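Local coordinates for coat protein (Papaya mosaic virus, PDB 4DOX), which forms the helical protein coat of a flexible filamentous plant virus, probably by packing many copies around the viral RNA, at residues 109-114 and 141-146. Numbering follows the deposited sequence.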
loop_
_atom_site.group_PDB
_atom_site.type_symbol
_atom_site.label_atom_id
_atom_site.label_comp_id
_atom_site.label_asym_id
_atom_site.label_seq_id
_atom_site.Cartn_x
_atom_site.Cartn_y
_atom_site.Cartn_z
ATOM N N TYR A 109 -2.010 0.693 0.239
ATOM C CA TYR A 109 -2.453 1.614 1.286
ATOM C C TYR A 109 -1.623 2.907 1.313
ATOM O O TYR A 109 -2.081 3.944 1.879
ATOM C CB TYR A 109 -2.399 0.927 2.670
ATOM C CG TYR A 109 -2.789 1.839 3.824
ATOM C CD1 TYR A 109 -4.116 2.349 3.953
ATOM C CD2 TYR A 109 -1.859 2.185 4.798
ATOM C CE1 TYR A 109 -4.506 3.191 5.038
ATOM C CE2 TYR A 109 -2.225 3.036 5.894
ATOM C CZ TYR A 109 -3.554 3.536 5.997
ATOM O OH TYR A 109 -3.882 4.368 7.046
ATOM N N PHE A 110 -0.404 2.820 0.741
ATOM C CA PHE A 110 0.538 3.923 0.700
ATOM C C PHE A 110 0.761 4.411 -0.722
ATOM O O PHE A 110 1.590 5.275 -0.956
ATOM C CB PHE A 110 1.880 3.485 1.278
ATOM C CG PHE A 110 1.823 3.142 2.748
ATOM C CD1 PHE A 110 1.703 1.815 3.168
ATOM C CD2 PHE A 110 1.877 4.159 3.713
ATOM C CE1 PHE A 110 1.615 1.500 4.546
ATOM C CE2 PHE A 110 1.808 3.843 5.100
ATOM C CZ PHE A 110 1.689 2.509 5.515
ATOM N N ALA A 111 0.024 3.858 -1.678
ATOM C CA ALA A 111 0.167 4.267 -3.078
ATOM C C ALA A 111 0.229 5.811 -3.247
ATOM O O ALA A 111 1.149 6.301 -3.921
ATOM C CB ALA A 111 -0.902 3.643 -3.983
ATOM N N PRO A 112 -0.704 6.584 -2.612
ATOM C CA PRO A 112 -0.679 8.050 -2.891
ATOM C C PRO A 112 0.600 8.752 -2.431
ATOM O O PRO A 112 1.032 9.710 -3.058
ATOM C CB PRO A 112 -1.911 8.584 -2.147
ATOM C CG PRO A 112 -2.789 7.401 -2.020
ATOM C CD PRO A 112 -1.881 6.222 -1.803
ATOM N N ILE A 113 1.228 8.247 -1.374
ATOM C CA ILE A 113 2.440 8.864 -0.865
ATOM C C ILE A 113 3.609 8.594 -1.838
ATOM O O ILE A 113 4.409 9.495 -2.131
ATOM C CB ILE A 113 2.809 8.287 0.494
ATOM C CG1 ILE A 113 1.631 8.291 1.486
ATOM C CG2 ILE A 113 3.984 9.006 1.051
ATOM C CD1 ILE A 113 0.986 9.648 1.672
ATOM N N ILE A 114 3.723 7.356 -2.336
ATOM C CA ILE A 114 4.855 7.021 -3.166
ATOM C C ILE A 114 4.631 7.672 -4.521
ATOM O O ILE A 114 5.589 8.155 -5.152
ATOM C CB ILE A 114 5.130 5.509 -3.279
ATOM C CG1 ILE A 114 6.553 5.274 -3.803
ATOM C CG2 ILE A 114 4.088 4.816 -4.172
ATOM C CD1 ILE A 114 7.691 5.797 -2.891
ATOM N N PHE A 141 3.566 0.417 -11.831
ATOM C CA PHE A 141 3.718 -0.330 -10.606
ATOM C C PHE A 141 2.440 -1.045 -10.290
ATOM O O PHE A 141 1.338 -0.598 -10.691
ATOM C CB PHE A 141 4.247 0.497 -9.426
ATOM C CG PHE A 141 3.415 1.695 -9.043
ATOM C CD1 PHE A 141 2.788 1.743 -7.795
ATOM C CD2 PHE A 141 3.337 2.831 -9.877
ATOM C CE1 PHE A 141 2.021 2.888 -7.425
ATOM C CE2 PHE A 141 2.597 3.951 -9.506
ATOM C CZ PHE A 141 1.946 3.988 -8.286
ATOM N N ASP A 142 2.575 -2.177 -9.597
ATOM C CA ASP A 142 1.445 -3.058 -9.429
ATOM C C ASP A 142 0.452 -2.693 -8.341
ATOM O O ASP A 142 -0.444 -3.483 -8.068
ATOM C CB ASP A 142 1.881 -4.519 -9.310
ATOM C CG ASP A 142 2.640 -4.821 -8.023
ATOM O OD1 ASP A 142 2.614 -4.013 -7.067
ATOM O OD2 ASP A 142 3.257 -5.904 -7.962
ATOM N N PHE A 143 0.583 -1.528 -7.717
ATOM C CA PHE A 143 -0.455 -1.057 -6.802
ATOM C C PHE A 143 -0.810 0.377 -7.119
ATOM O O PHE A 143 -1.142 1.180 -6.223
ATOM C CB PHE A 143 -0.033 -1.203 -5.338
ATOM C CG PHE A 143 1.292 -0.587 -5.024
ATOM C CD1 PHE A 143 2.485 -1.230 -5.402
ATOM C CD2 PHE A 143 1.363 0.629 -4.324
ATOM C CE1 PHE A 143 3.751 -0.674 -5.079
ATOM C CE2 PHE A 143 2.619 1.212 -4.003
ATOM C CZ PHE A 143 3.821 0.562 -4.385
ATOM N N PHE A 144 -0.713 0.699 -8.399
ATOM C CA PHE A 144 -1.089 1.986 -8.885
ATOM C C PHE A 144 -2.548 2.242 -8.539
ATOM O O PHE A 144 -2.928 3.411 -8.319
ATOM C CB PHE A 144 -0.853 2.014 -10.383
ATOM C CG PHE A 144 -1.602 3.100 -11.124
ATOM C CD1 PHE A 144 -1.073 4.405 -11.221
ATOM C CD2 PHE A 144 -2.813 2.819 -11.763
ATOM C CE1 PHE A 144 -1.741 5.404 -11.926
ATOM C CE2 PHE A 144 -3.499 3.815 -12.469
ATOM C CZ PHE A 144 -2.968 5.106 -12.553
ATOM N N ASP A 145 -3.366 1.177 -8.470
ATOM C CA ASP A 145 -4.821 1.325 -8.231
ATOM C C ASP A 145 -5.121 1.881 -6.874
ATOM O O ASP A 145 -6.287 2.117 -6.549
ATOM C CB ASP A 145 -5.616 -0.001 -8.383
ATOM C CG ASP A 145 -4.935 -1.217 -7.716
ATOM O OD1 ASP A 145 -5.328 -2.343 -8.124
ATOM O OD2 ASP A 145 -4.019 -1.072 -6.833
ATOM N N GLY A 146 -4.072 2.061 -6.079
ATOM C CA GLY A 146 -4.196 2.608 -4.740
ATOM C C GLY A 146 -4.113 4.119 -4.754
ATOM O O GLY A 146 -4.551 4.767 -3.783
#
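Ala111, in the first turn of helix 111-118, packs against Phe143 and Gly146 where the loop that follows this helix folds back and passes through a short 3-10 segment, 144-146, in the buried interior of this coat protein, whose regular structure is helical. Close approach through small residues is the principle at work: the CA atoms of Ala111 and Gly146 lie 5.0 Å apart. The methyl CB of Ala111 rests on the loop backbone, 3.3 Å from the carbonyl carbon C of Gly146, and also meets the edge of the Phe143 ring, near its plane, 3.8 Å from CD2. CG and CD of Pro112 lie against Gly146 O, each at 3.6 Å, while loop residues Ala152, Pro155 and Leu159 also touch that proline.

One turn along the helix, Ile114 reaches the same aromatic cluster through its CG2 branch, 3.9 Å from Phe143 CE2 and 4.3 Å from Phe141 CE1; its side chain crosses that of Phe143 at about a right angle. In Phe143, chi1 of 52° places CG between the backbone N and the carbonyl carbon; the ring presents its CD2 and CE2 side to Ala111 and Ile114. Phe141 places CD1 over the centre of one face of this ring, 3.6 Å above its plane, and Val64 of helix 56-70 touches Phe143 as well. Salt bridges from the interspersed Asp142 to Arg104 and Asp145 to Arg108 fasten the loop to helix 103-108, and Asp142 OD1 also hydrogen-bonds Ser72 OG. With no hydrogen bond between the two segments, their junction rests on van der Waals packing of side chains against rings and loop backbone.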